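Local coordinates for protein methylaspartate ammonia-lyase (Citrobacter amalonaticus, PDB 1KKO) that catalyses the reversible, magnesium-dependent anti elimination of ammonia from L-threo-3-methylaspartate to give mesaconate, probably as a step of the methylaspartate cycle, at residues Val55-Glu60 with Gln136-Ala141; Asn112-Asp117 with Gly337-Val342; Gly147-Glu152 with Ile406-Thr411; Asp283-Leu288 with Thr320-Cys325; Asp343-Cys348 with Ala378-Met383. One frame throughout, in Å; residues are numbered along the deposited sequence.

Contact 1: Val55-Glu60 with Gln136-Ala141; sequences VQLILE and QALLDA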
# COMPACT_ATOMS: atom_id res chain seq x y z
N VAL A 55 17.33 -3.72 -0.97
CA VAL A 55 18.45 -4.59 -1.28
C VAL A 55 18.04 -5.44 -2.47
O VAL A 55 16.99 -6.06 -2.46
CB VAL A 55 18.73 -5.54 -0.09
CG1 VAL A 55 19.95 -6.42 -0.37
CG2 VAL A 55 18.93 -4.74 1.19
N GLN A 56 18.85 -5.42 -3.53
CA GLN A 56 18.62 -6.28 -4.67
C GLN A 56 19.87 -7.11 -4.88
O GLN A 56 20.98 -6.58 -4.91
CB GLN A 56 18.34 -5.45 -5.92
CG GLN A 56 17.04 -4.66 -5.82
CD GLN A 56 16.75 -3.89 -7.08
OE1 GLN A 56 15.90 -4.31 -7.87
NE2 GLN A 56 17.46 -2.80 -7.30
N LEU A 57 19.67 -8.42 -5.02
CA LEU A 57 20.77 -9.34 -5.23
C LEU A 57 20.57 -10.01 -6.57
O LEU A 57 19.64 -10.79 -6.75
CB LEU A 57 20.80 -10.39 -4.13
CG LEU A 57 20.78 -9.87 -2.69
CD1 LEU A 57 20.71 -11.03 -1.71
CD2 LEU A 57 21.99 -9.02 -2.36
N ILE A 58 21.41 -9.66 -7.53
CA ILE A 58 21.35 -10.28 -8.85
C ILE A 58 22.15 -11.55 -8.75
O ILE A 58 23.34 -11.51 -8.40
CB ILE A 58 21.97 -9.37 -9.92
CG1 ILE A 58 21.26 -8.01 -9.95
CG2 ILE A 58 21.89 -10.02 -11.28
CD1 ILE A 58 21.93 -7.03 -10.88
N LEU A 59 21.51 -12.67 -9.04
CA LEU A 59 22.14 -13.99 -8.95
C LEU A 59 22.75 -14.42 -10.27
O LEU A 59 22.47 -13.83 -11.30
CB LEU A 59 21.12 -15.03 -8.53
CG LEU A 59 20.26 -14.69 -7.31
CD1 LEU A 59 19.40 -15.88 -6.94
CD2 LEU A 59 21.10 -14.25 -6.12
N GLU A 60 23.56 -15.47 -10.23
CA GLU A 60 24.18 -15.99 -11.44
C GLU A 60 23.17 -16.41 -12.50
O GLU A 60 23.48 -16.37 -13.68
CB GLU A 60 25.07 -17.19 -11.10
CG GLU A 60 26.30 -16.85 -10.29
CD GLU A 60 27.20 -18.05 -10.03
OE1 GLU A 60 26.78 -19.02 -9.36
OE2 GLU A 60 28.35 -18.00 -10.50
N GLN A 136 15.78 -10.67 4.38
CA GLN A 136 14.69 -10.84 3.42
C GLN A 136 15.26 -11.17 2.05
O GLN A 136 14.82 -12.09 1.40
CB GLN A 136 13.86 -9.58 3.28
CG GLN A 136 13.00 -9.19 4.47
CD GLN A 136 12.59 -7.75 4.33
OE1 GLN A 136 12.23 -7.32 3.23
NE2 GLN A 136 12.67 -7.00 5.42
N ALA A 137 16.23 -10.39 1.61
CA ALA A 137 16.81 -10.60 0.30
C ALA A 137 17.54 -11.95 0.20
O ALA A 137 17.49 -12.60 -0.83
CB ALA A 137 17.74 -9.47 -0.06
N LEU A 138 18.20 -12.36 1.28
CA LEU A 138 18.91 -13.64 1.28
C LEU A 138 17.95 -14.81 1.23
O LEU A 138 18.26 -15.83 0.59
CB LEU A 138 19.84 -13.74 2.49
CG LEU A 138 21.04 -12.80 2.37
CD1 LEU A 138 21.64 -12.57 3.73
CD2 LEU A 138 22.08 -13.34 1.39
N LEU A 139 16.80 -14.69 1.87
CA LEU A 139 15.78 -15.72 1.81
C LEU A 139 15.22 -15.79 0.40
O LEU A 139 15.07 -16.86 -0.18
CB LEU A 139 14.65 -15.45 2.80
CG LEU A 139 13.52 -16.48 2.78
CD1 LEU A 139 13.99 -17.90 3.08
CD2 LEU A 139 12.42 -16.08 3.76
N ASP A 140 14.93 -14.62 -0.17
CA ASP A 140 14.43 -14.56 -1.53
C ASP A 140 15.48 -15.12 -2.49
O ASP A 140 15.12 -15.78 -3.47
CB ASP A 140 14.08 -13.11 -1.88
CG ASP A 140 13.10 -12.98 -3.02
OD1 ASP A 140 12.15 -13.80 -3.12
OD2 ASP A 140 13.22 -12.02 -3.81
N ALA A 141 16.77 -14.86 -2.22
CA ALA A 141 17.85 -15.39 -3.07
C ALA A 141 17.89 -16.92 -3.06
O ALA A 141 17.97 -17.55 -4.11
CB ALA A 141 19.17 -14.83 -2.67
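Leu57 and Leu59 lay methyl groups against Ala137 and Ala141; no ring takes part, and the flat groups at hand are the peptide carbonyls of the two alanines, with Ala137 O beside Leu57 CD1 and Ala141 O beside Leu59 CD1. One face of strand 55-59 carries the three alternating apolar side chains onto the helix, while its other face carries Gln56 and Ile58, which pack on Leu408 of the second subunit. At the strand's edges run Leu7 and Lys4 on one neighbour and Gly67 and Ala65 on the other, joined through backbone hydrogen bonds.

Leu57 touches three residues of the helix. Its CG stands beside the backbone N (chi1 -52°), and chi2 of 176° carries CD1 outward, anti to CA. CD1 then lies 3.7 Å from Ala137 CB, with Leu138 CD2 at 4.1 Å and Ala141 CB at 4.2 Å. This is the N-terminal domain of the enolase superfamily, in which a three-stranded antiparallel sheet packs against helices; the segment axes run in nearly the same direction, 27° apart, and approach to 8.5 Å. The residues facing the strand one turn apart, Ala137 and Ala141, are small, consistent with this approach.

Val55 CG1 touches Ala137 CB at 3.8 Å, on the flank of that methyl group away from Ala141. Leu59 straddles the last residue of the helical segment: CD2 meets Ala141 CB at 4.0 Å, and CD1 approaches the carbonyl oxygen Ala141 O at 3.6 Å. Beside this apolar strip Asp140 OD2 accepts from Val66 N, tying the helix to strand 64-69.

Contact 2: Asn112-Asp117 with Gly337-Val342; sequences NARFFD and GIHNIV
Ala113 lays its methyl group over the face of the His339 imidazole: CB is 3.9 Å from the ring centroid, a CH-pi contact displaced toward the ND1 side, where CB to ND1 measures 3.6 Å. One residue on, Arg114 passes the far end of the same ring more loosely, its CG 4.3 Å from His339 NE2, while its guanidinium lies well beyond.

A helical turn after Ala113, Asp117 takes up the ring's edge. Its CB lies in the imidazole plane, 3.6 Å from His339 CE1, and the carboxylate stands nearly perpendicular to the ring, the two planes 81° apart. OD1 accepts the backbone N-H of Gly337 (N to OD1 2.9 Å), the donor arriving on the syn side but 35° out of the carboxylate plane. The same oxygen is in a salt bridge with Arg131, and two donors therefore grip it. OD2 accepts from a water that also contacts His339 NE2 at 2.8 Å, so the ring is linked to the carboxylate through solvent as well. His339 CG lies between the backbone N and the carbonyl carbon (chi1 59°), on the side of helix 110-118. Asp117 sits close to the beginning of helix 339-351, whose partial positive charge would be expected to suit a carboxylate.

Helix 110-118 belongs to the N-terminal domain and residues 337-342 to the barrel, at the helix that follows the strand leading to Lys331, the proton acceptor; the side chains of Asn340 and Lys331 are about 11 Å apart. Such packing of the N-terminal domain on the barrel is characteristic of the enolase superfamily.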
# COMPACT_ATOMS: atom_id res chain seq x y z
N ASN A 112 23.88 -17.76 5.99
CA ASN A 112 24.04 -16.36 5.61
C ASN A 112 23.28 -15.43 6.57
O ASN A 112 23.77 -14.36 6.94
CB ASN A 112 23.53 -16.12 4.20
CG ASN A 112 24.41 -16.72 3.14
OD1 ASN A 112 25.61 -16.93 3.36
ND2 ASN A 112 23.85 -16.93 1.95
N ALA A 113 22.07 -15.83 6.92
CA ALA A 113 21.28 -15.01 7.85
C ALA A 113 22.00 -14.86 9.19
O ALA A 113 22.07 -13.76 9.74
CB ALA A 113 19.92 -15.62 8.05
N ARG A 114 22.55 -15.95 9.71
CA ARG A 114 23.29 -15.91 10.96
C ARG A 114 24.54 -15.04 10.85
O ARG A 114 24.84 -14.26 11.76
CB ARG A 114 23.69 -17.31 11.40
CG ARG A 114 22.56 -18.12 11.98
CD ARG A 114 23.05 -19.39 12.66
NE ARG A 114 23.47 -20.39 11.68
CZ ARG A 114 22.74 -21.43 11.31
NH1 ARG A 114 21.55 -21.64 11.86
NH2 ARG A 114 23.19 -22.27 10.39
N PHE A 115 25.24 -15.13 9.73
CA PHE A 115 26.45 -14.35 9.56
C PHE A 115 26.16 -12.87 9.70
O PHE A 115 26.81 -12.17 10.47
CB PHE A 115 27.12 -14.65 8.22
CG PHE A 115 28.26 -13.72 7.92
CD1 PHE A 115 29.52 -13.96 8.43
CD2 PHE A 115 28.06 -12.60 7.14
CE1 PHE A 115 30.55 -13.10 8.16
CE2 PHE A 115 29.10 -11.74 6.88
CZ PHE A 115 30.35 -12.00 7.39
N PHE A 116 25.17 -12.38 8.96
CA PHE A 116 24.86 -10.97 9.04
C PHE A 116 24.17 -10.58 10.33
O PHE A 116 24.27 -9.44 10.75
CB PHE A 116 24.04 -10.52 7.82
CG PHE A 116 24.84 -10.51 6.57
CD1 PHE A 116 25.78 -9.54 6.36
CD2 PHE A 116 24.70 -11.51 5.63
CE1 PHE A 116 26.56 -9.54 5.21
CE2 PHE A 116 25.49 -11.53 4.49
CZ PHE A 116 26.41 -10.55 4.28
N ASP A 117 23.51 -11.53 10.99
CA ASP A 117 22.82 -11.20 12.23
C ASP A 117 23.79 -10.91 13.36
O ASP A 117 23.41 -10.21 14.30
CB ASP A 117 21.87 -12.31 12.65
CG ASP A 117 20.67 -11.77 13.39
OD1 ASP A 117 20.02 -10.82 12.88
OD2 ASP A 117 20.32 -12.24 14.48
N GLY A 337 17.42 -10.19 11.73
CA GLY A 337 17.25 -11.17 10.67
C GLY A 337 15.94 -11.92 10.83
O GLY A 337 15.56 -12.31 11.95
N ILE A 338 15.27 -12.20 9.72
CA ILE A 338 13.94 -12.80 9.77
C ILE A 338 13.97 -14.26 10.22
O ILE A 338 12.94 -14.80 10.58
CB ILE A 338 13.21 -12.64 8.43
CG1 ILE A 338 13.94 -13.35 7.30
CG2 ILE A 338 12.99 -11.16 8.13
CD1 ILE A 338 13.15 -13.33 5.98
N HIS A 339 15.13 -14.89 10.20
CA HIS A 339 15.24 -16.23 10.77
C HIS A 339 14.86 -16.17 12.26
O HIS A 339 14.33 -17.14 12.81
CB HIS A 339 16.63 -16.81 10.61
CG HIS A 339 17.71 -16.00 11.24
ND1 HIS A 339 17.93 -14.68 10.94
CD2 HIS A 339 18.66 -16.35 12.14
CE1 HIS A 339 18.96 -14.24 11.64
NE2 HIS A 339 19.42 -15.23 12.38
N ASN A 340 15.09 -15.04 12.90
CA ASN A 340 14.72 -14.85 14.30
C ASN A 340 13.21 -14.86 14.46
O ASN A 340 12.70 -15.25 15.51
CB ASN A 340 15.31 -13.57 14.88
CG ASN A 340 16.81 -13.56 14.93
OD1 ASN A 340 17.47 -12.58 14.55
ND2 ASN A 340 17.37 -14.65 15.41
N ILE A 341 12.47 -14.39 13.46
CA ILE A 341 11.01 -14.45 13.54
C ILE A 341 10.57 -15.91 13.55
O ILE A 341 9.68 -16.29 14.33
CB ILE A 341 10.32 -13.76 12.34
CG1 ILE A 341 10.72 -12.31 12.20
CG2 ILE A 341 8.81 -13.88 12.48
CD1 ILE A 341 10.35 -11.76 10.82
N VAL A 342 11.13 -16.71 12.66
CA VAL A 342 10.77 -18.12 12.59
C VAL A 342 11.05 -18.77 13.94
O VAL A 342 10.20 -19.45 14.50
CB VAL A 342 11.53 -18.87 11.47
CG1 VAL A 342 11.07 -20.31 11.41
CG2 VAL A 342 11.35 -18.19 10.10
O HOH W 1 21.30 -15.30 14.44

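Contact 3: Gly147-Glu152 with Ile406-Thr411; sequences GRLKTE and IALLQT
Leu149 meets Leu408 with its CG beside the backbone N (chi1 -51°) and its CD1 anti to CA (chi2 -175°), 3.8 Å from Leu408 CB. Both methyl groups of Leu149 also touch Leu408 CD1, the two side chains crossing at a slant. The neighbouring Leu409 leaves its helix at a tangent to the contact, but its branched end closes on Thr151 and Glu152.

Leu409 CD2 lies 3.8 Å from Glu152 CG and 3.9 Å from Thr151 OG1. The Glu152 and Leu409 side chains run past one another in opposite senses, with Glu152 CG the nearest atom to the leucine methyl. The glutamate's carboxylate turns back: Glu152 OE1 accepts the N-H of Leu149 (N to OE1 2.9 Å, 172°) through the anti lone pair. Leu149 occupies the N-cap position, and this bond is the side-chain-to-N-cap half of a capping box; leucine cannot supply the reciprocal side-chain bond. Thr151 OG1 is buried by the leucine and has no hydrogen-bonding partner in the model.

On the other side the helix ends close to the end of the chain. Leu408 O accepts from Thr411 twice, from its backbone N and from its hydroxyl. The bond from Thr411 OG1 to Leu408 O is 2.7 Å long, and the pair fastens the last modelled residue to the final turn.

The contact joins the start of helix 150-157, in the N-terminal domain, to the end of the C-terminal helix 392-410. Helix 365-378 lies next to both, with Leu376 touching Thr151 and Ile406 and His373 ND1 accepting from Thr151 N; Leu408 also packs on Gln56 of the second subunit.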
# COMPACT_ATOMS: atom_id res chain seq x y z
N GLY A 147 14.29 -22.67 -7.34
CA GLY A 147 12.95 -22.96 -7.78
C GLY A 147 11.96 -23.20 -6.66
O GLY A 147 10.97 -23.92 -6.84
N ARG A 148 12.22 -22.61 -5.50
CA ARG A 148 11.32 -22.74 -4.37
C ARG A 148 10.70 -21.40 -4.03
O ARG A 148 11.25 -20.37 -4.38
CB ARG A 148 12.07 -23.23 -3.14
CG ARG A 148 12.46 -24.69 -3.18
CD ARG A 148 13.22 -25.15 -1.95
NE ARG A 148 14.55 -24.56 -1.89
CZ ARG A 148 15.39 -24.66 -0.87
NH1 ARG A 148 15.03 -25.34 0.21
NH2 ARG A 148 16.58 -24.11 -0.92
N LEU A 149 9.57 -21.44 -3.36
CA LEU A 149 9.00 -20.23 -2.79
C LEU A 149 9.73 -19.94 -1.49
O LEU A 149 10.28 -20.84 -0.86
CB LEU A 149 7.53 -20.42 -2.48
CG LEU A 149 6.70 -20.97 -3.64
CD1 LEU A 149 5.24 -21.00 -3.25
CD2 LEU A 149 6.91 -20.17 -4.90
N LYS A 150 9.73 -18.69 -1.06
CA LYS A 150 10.36 -18.35 0.21
C LYS A 150 9.79 -19.21 1.35
O LYS A 150 10.55 -19.68 2.20
CB LYS A 150 10.20 -16.87 0.51
CG LYS A 150 11.11 -15.98 -0.35
CD LYS A 150 10.95 -14.50 -0.01
CE LYS A 150 9.63 -13.90 -0.48
NZ LYS A 150 9.50 -13.95 -1.96
N THR A 151 8.49 -19.44 1.35
CA THR A 151 7.87 -20.27 2.39
C THR A 151 8.51 -21.65 2.42
O THR A 151 8.73 -22.22 3.50
CB THR A 151 6.36 -20.43 2.15
OG1 THR A 151 6.10 -21.03 0.88
CG2 THR A 151 5.68 -19.17 2.05
N GLU A 152 8.76 -22.21 1.24
CA GLU A 152 9.32 -23.56 1.14
C GLU A 152 10.73 -23.61 1.67
O GLU A 152 11.15 -24.61 2.27
CB GLU A 152 9.27 -24.04 -0.31
CG GLU A 152 7.86 -24.29 -0.80
CD GLU A 152 7.82 -24.73 -2.24
OE1 GLU A 152 8.45 -24.06 -3.08
OE2 GLU A 152 7.19 -25.75 -2.54
N ILE A 406 -0.63 -19.77 -1.08
CA ILE A 406 -1.34 -20.99 -0.76
C ILE A 406 -1.71 -21.70 -2.06
O ILE A 406 -1.55 -22.92 -2.16
CB ILE A 406 -2.56 -20.69 0.09
CG1 ILE A 406 -2.11 -20.31 1.50
CG2 ILE A 406 -3.53 -21.87 0.12
CD1 ILE A 406 -3.17 -19.72 2.38
N ALA A 407 -2.18 -20.96 -3.06
CA ALA A 407 -2.56 -21.57 -4.33
C ALA A 407 -1.35 -22.22 -4.98
O ALA A 407 -1.46 -23.32 -5.52
CB ALA A 407 -3.17 -20.56 -5.26
N LEU A 408 -0.20 -21.55 -4.97
CA LEU A 408 1.01 -22.14 -5.55
C LEU A 408 1.39 -23.42 -4.81
O LEU A 408 1.73 -24.44 -5.44
CB LEU A 408 2.19 -21.16 -5.51
CG LEU A 408 2.11 -19.97 -6.47
CD1 LEU A 408 3.24 -19.03 -6.16
CD2 LEU A 408 2.17 -20.44 -7.91
N LEU A 409 1.37 -23.38 -3.49
CA LEU A 409 1.73 -24.55 -2.69
C LEU A 409 0.82 -25.74 -2.99
O LEU A 409 1.25 -26.90 -2.92
CB LEU A 409 1.66 -24.22 -1.20
CG LEU A 409 2.77 -23.32 -0.68
CD1 LEU A 409 2.42 -22.83 0.70
CD2 LEU A 409 4.12 -24.02 -0.67
N GLN A 410 -0.43 -25.47 -3.32
CA GLN A 410 -1.41 -26.51 -3.60
C GLN A 410 -1.18 -27.19 -4.96
O GLN A 410 -1.73 -28.28 -5.20
CB GLN A 410 -2.83 -25.94 -3.48
CG GLN A 410 -3.30 -25.71 -2.04
CD GLN A 410 -4.51 -24.78 -1.93
OE1 GLN A 410 -5.21 -24.77 -0.90
NE2 GLN A 410 -4.77 -24.01 -2.97
N THR A 411 -0.38 -26.59 -5.84
CA THR A 411 -0.09 -27.22 -7.14
C THR A 411 0.90 -28.37 -6.97
O THR A 411 1.49 -28.54 -5.90
CB THR A 411 0.49 -26.22 -8.17
OG1 THR A 411 1.80 -25.80 -7.77
CG2 THR A 411 -0.34 -24.95 -8.23

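Contact 4: Asp283-Leu288 with Thr320-Cys325; sequences DQIRML and TDAGSC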
# COMPACT_ATOMS: atom_id res chain seq x y z
N ASP A 283 10.58 -5.39 34.80
CA ASP A 283 9.36 -4.93 35.44
C ASP A 283 8.13 -5.17 34.56
O ASP A 283 7.05 -5.41 35.06
CB ASP A 283 9.44 -3.45 35.82
CG ASP A 283 10.42 -3.18 36.96
OD1 ASP A 283 10.80 -4.13 37.68
OD2 ASP A 283 10.84 -2.04 37.18
N GLN A 284 8.30 -5.07 33.24
CA GLN A 284 7.19 -5.29 32.31
C GLN A 284 6.73 -6.75 32.39
O GLN A 284 5.53 -7.02 32.45
CB GLN A 284 7.61 -4.91 30.89
CG GLN A 284 6.48 -4.98 29.88
CD GLN A 284 5.39 -3.97 30.11
OE1 GLN A 284 5.56 -3.02 30.89
NE2 GLN A 284 4.27 -4.13 29.42
N ILE A 285 7.68 -7.67 32.41
CA ILE A 285 7.37 -9.08 32.51
C ILE A 285 6.61 -9.35 33.81
O ILE A 285 5.55 -10.00 33.82
CB ILE A 285 8.65 -9.93 32.43
CG1 ILE A 285 9.22 -9.86 31.00
CG2 ILE A 285 8.38 -11.38 32.84
CD1 ILE A 285 10.52 -10.56 30.84
N ARG A 286 7.12 -8.81 34.92
CA ARG A 286 6.46 -9.02 36.20
C ARG A 286 5.04 -8.43 36.23
O ARG A 286 4.10 -9.05 36.73
CB ARG A 286 7.30 -8.43 37.33
CG ARG A 286 8.37 -9.37 37.80
CD ARG A 286 9.09 -8.88 39.02
NE ARG A 286 9.94 -7.74 38.69
CZ ARG A 286 11.20 -7.84 38.29
NH1 ARG A 286 11.88 -6.73 38.01
NH2 ARG A 286 11.79 -9.02 38.16
N MSE A 287 4.88 -7.25 35.66
CA MSE A 287 3.59 -6.61 35.64
C MSE A 287 2.56 -7.38 34.81
O MSE A 287 1.42 -7.58 35.23
CB MSE A 287 3.75 -5.23 35.05
CG MSE A 287 2.46 -4.56 34.78
SE MSE A 287 1.58 -3.95 36.36
CE MSE A 287 3.05 -3.63 37.51
N LEU A 288 2.94 -7.80 33.61
CA LEU A 288 2.00 -8.55 32.79
C LEU A 288 1.64 -9.87 33.47
O LEU A 288 0.48 -10.29 33.42
CB LEU A 288 2.58 -8.82 31.41
CG LEU A 288 2.83 -7.59 30.54
CD1 LEU A 288 3.29 -8.05 29.16
CD2 LEU A 288 1.59 -6.73 30.42
N THR A 320 7.85 -15.35 27.23
CA THR A 320 7.22 -16.66 27.14
C THR A 320 7.52 -17.53 28.36
O THR A 320 6.61 -18.08 28.97
CB THR A 320 7.71 -17.35 25.87
OG1 THR A 320 7.26 -16.60 24.73
CG2 THR A 320 7.11 -18.75 25.72
N ASP A 321 8.79 -17.62 28.74
CA ASP A 321 9.19 -18.49 29.84
C ASP A 321 8.54 -18.06 31.14
O ASP A 321 8.33 -18.89 32.02
CB ASP A 321 10.69 -18.45 30.03
CG ASP A 321 11.45 -19.16 28.94
OD1 ASP A 321 10.83 -19.86 28.12
OD2 ASP A 321 12.69 -19.07 28.86
N ALA A 322 8.26 -16.78 31.29
CA ALA A 322 7.65 -16.25 32.50
C ALA A 322 6.14 -16.48 32.56
O ALA A 322 5.52 -16.21 33.58
CB ALA A 322 7.94 -14.76 32.59
N GLY A 323 5.53 -16.97 31.48
CA GLY A 323 4.09 -17.13 31.45
C GLY A 323 3.41 -15.79 31.68
O GLY A 323 2.38 -15.70 32.33
N SER A 324 3.97 -14.75 31.08
CA SER A 324 3.59 -13.40 31.42
C SER A 324 2.28 -12.90 30.83
O SER A 324 1.70 -11.95 31.35
CB SER A 324 4.72 -12.45 31.06
OG SER A 324 4.97 -12.46 29.66
N CYS A 325 1.82 -13.52 29.75
CA CYS A 325 0.66 -13.02 29.03
C CYS A 325 0.21 -14.10 28.06
O CYS A 325 0.85 -15.14 27.96
CB CYS A 325 1.03 -11.75 28.26
SG CYS A 325 2.46 -11.95 27.21
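Ile285 and Leu288 of helix 281-298 meet Ala322, Ser324 and Cys325, the turn that closes helix 313-321, in a largely apolar helix-to-loop packing on the outer layer of the barrel. Ile285 CG2, anti to the backbone N, presses on Ala322 CB at 3.4 Å, tighter than ordinary van der Waals contact. Next to it, Ser324 CB lies 3.8 Å from the carbonyl oxygen Ile285 O.

Leu288 O and Ser324 O are 2.9 Å apart, and as two acceptors they cannot bond; both lie within hydrogen-bonding reach of Thr292 OG1, whose single proton must be divided or alternate between them. Leu288 CB also lies 3.3 Å from Ser324 O. The serine hydroxyl bonds to Phe319 O, back in the preceding helix. Deeper in, Leu288 CD1 approaches Cys325 CB at 4.4 Å, and both side chains rest on Ile304 and Ala306 of strand 303-306.

Gly323, with phi of 59°, turns the chain out of the helix in a Schellman motif, its N bonded to Thr320 O. The sequence of helix, tight turn and inward strand is that of a (beta/alpha)8 barrel; the Leu288 side chain lies about 7 Å from that of the magnesium ligand Asp307.

Contact 5: Asp343-Cys348 with Ala378-Met383; sequences DAVLYC and ARPMRM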
# COMPACT_ATOMS: atom_id res chain seq x y z
N ASP A 343 12.24 -18.55 14.47
CA ASP A 343 12.59 -19.17 15.75
C ASP A 343 11.67 -18.69 16.86
O ASP A 343 11.28 -19.46 17.73
CB ASP A 343 14.04 -18.89 16.09
CG ASP A 343 15.01 -19.68 15.25
OD1 ASP A 343 14.65 -20.78 14.77
OD2 ASP A 343 16.16 -19.28 15.05
N ALA A 344 11.34 -17.40 16.87
CA ALA A 344 10.46 -16.86 17.89
C ALA A 344 9.06 -17.47 17.82
O ALA A 344 8.49 -17.85 18.84
CB ALA A 344 10.38 -15.36 17.78
N VAL A 345 8.50 -17.55 16.62
CA VAL A 345 7.16 -18.11 16.47
C VAL A 345 7.16 -19.58 16.93
O VAL A 345 6.26 -20.01 17.65
CB VAL A 345 6.67 -17.99 15.02
CG1 VAL A 345 5.41 -18.78 14.83
CG2 VAL A 345 6.45 -16.54 14.63
N LEU A 346 8.14 -20.34 16.48
CA LEU A 346 8.24 -21.75 16.88
C LEU A 346 8.42 -21.89 18.38
O LEU A 346 7.86 -22.81 18.99
CB LEU A 346 9.39 -22.44 16.15
CG LEU A 346 9.29 -22.52 14.62
CD1 LEU A 346 10.37 -23.38 14.02
CD2 LEU A 346 7.94 -22.98 14.13
N TYR A 347 9.18 -21.00 19.01
CA TYR A 347 9.39 -21.07 20.45
C TYR A 347 8.08 -20.83 21.17
O TYR A 347 7.71 -21.54 22.11
CB TYR A 347 10.46 -20.06 20.91
CG TYR A 347 10.90 -20.30 22.33
CD1 TYR A 347 11.97 -21.13 22.59
CD2 TYR A 347 10.25 -19.72 23.39
CE1 TYR A 347 12.38 -21.38 23.88
CE2 TYR A 347 10.63 -19.98 24.68
CZ TYR A 347 11.70 -20.80 24.92
OH TYR A 347 12.10 -21.05 26.22
N CYS A 348 7.34 -19.81 20.73
CA CYS A 348 6.04 -19.52 21.31
C CYS A 348 5.12 -20.72 21.17
O CYS A 348 4.50 -21.16 22.14
CB CYS A 348 5.39 -18.32 20.63
SG CYS A 348 6.16 -16.73 21.04
N ALA A 378 5.88 -20.79 9.54
CA ALA A 378 6.03 -20.91 10.99
C ALA A 378 4.74 -21.05 11.77
O ALA A 378 4.76 -21.56 12.89
CB ALA A 378 6.86 -19.74 11.52
N ARG A 379 3.64 -20.55 11.23
CA ARG A 379 2.31 -20.71 11.81
C ARG A 379 2.02 -19.90 13.06
O ARG A 379 1.62 -20.45 14.08
CB ARG A 379 2.02 -22.19 12.08
CG ARG A 379 2.29 -23.10 10.90
CD ARG A 379 1.69 -22.61 9.63
NE ARG A 379 0.27 -22.37 9.78
CZ ARG A 379 -0.49 -21.91 8.81
NH1 ARG A 379 0.06 -21.63 7.62
NH2 ARG A 379 -1.79 -21.73 9.00
N PRO A 380 2.19 -18.59 13.00
CA PRO A 380 1.77 -17.77 14.13
C PRO A 380 0.24 -17.78 14.20
O PRO A 380 -0.43 -18.13 13.24
CB PRO A 380 2.29 -16.38 13.75
CG PRO A 380 2.24 -16.39 12.25
CD PRO A 380 2.72 -17.78 11.89
N MSE A 381 -0.30 -17.37 15.34
CA MSE A 381 -1.73 -17.26 15.53
C MSE A 381 -2.37 -16.05 14.85
O MSE A 381 -3.57 -16.06 14.60
CB MSE A 381 -1.98 -17.16 17.03
CG MSE A 381 -2.61 -18.39 17.58
SE MSE A 381 -4.51 -18.22 17.33
CE MSE A 381 -4.99 -17.33 18.92
N ARG A 382 -1.57 -15.03 14.58
CA ARG A 382 -2.07 -13.77 14.07
C ARG A 382 -0.97 -13.07 13.32
O ARG A 382 0.19 -13.20 13.67
CB ARG A 382 -2.48 -12.91 15.26
CG ARG A 382 -3.22 -11.63 14.95
CD ARG A 382 -3.96 -11.05 16.14
NE ARG A 382 -4.90 -12.04 16.66
CZ ARG A 382 -5.46 -12.03 17.85
NH1 ARG A 382 -5.26 -11.04 18.70
NH2 ARG A 382 -6.23 -13.05 18.21
N MSE A 383 -1.34 -12.34 12.27
CA MSE A 383 -0.37 -11.57 11.51
C MSE A 383 -0.93 -10.19 11.20
O MSE A 383 -2.07 -10.04 10.80
CB MSE A 383 -0.02 -12.27 10.21
CG MSE A 383 0.89 -11.44 9.31
SE MSE A 383 1.72 -12.45 7.87
CE MSE A 383 0.20 -13.27 7.17
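In the (beta/alpha)8 barrel, Val345 and Leu346 of helix 339-351 pack on Ala378, at the end of helix 365-378, and Pro380, in the link to strand 382-384. The contact thus joins one outer helix to the link from the next helix to the strand that follows it. Val345 carries most of it. Its CG1 is anti to the backbone N (chi1 170°) and fits into the bend of the turn, where it meets Ala378 CB at 3.7 Å, Pro380 N at 3.7 Å and Pro380 CB at 4.1 Å. Arg379 makes the bend: its phi is positive, 73°, and its chain leaves the helical course there.

The side chain of Arg379 leads away from the contact and gives NH1 to Glu165 O and Leu376 O, while its carbonyl oxygen accepts from Asn349 ND2. The bond to Asn349 ties the turn to the helix that Val345 touches. Val345 also touches Ile330 of strand 327-330, and Pro380 touches Gln357 of strand 354-357, so the contact closes over the outside of the barrel wall.

Ala378 O is approached by two methyl groups, Val345 CG1 at 3.5 Å and Leu346 CD2 at 3.7 Å.

Contact 3 lies at the surface, whereas the other four are buried. Contact 1 stays within the N-terminal domain and contacts 4 and 5 within the barrel; contacts 2 and 3 bridge the two. Helix 339-351 serves both contact 2 and contact 5, one near its start and one midway. Contacts 1 and 3 both adjoin the second subunit and are linked by the salt bridge of Asp140 with Lys150, while a probable hydrogen bond between Asp321 and Tyr347 links contacts 4 and 5. Chemistry follows place: contacts 1, 3, 4 and 5 meet mainly through methyl groups, but contact 2 adds a direct hydrogen bond, an imidazole face and a bridging water.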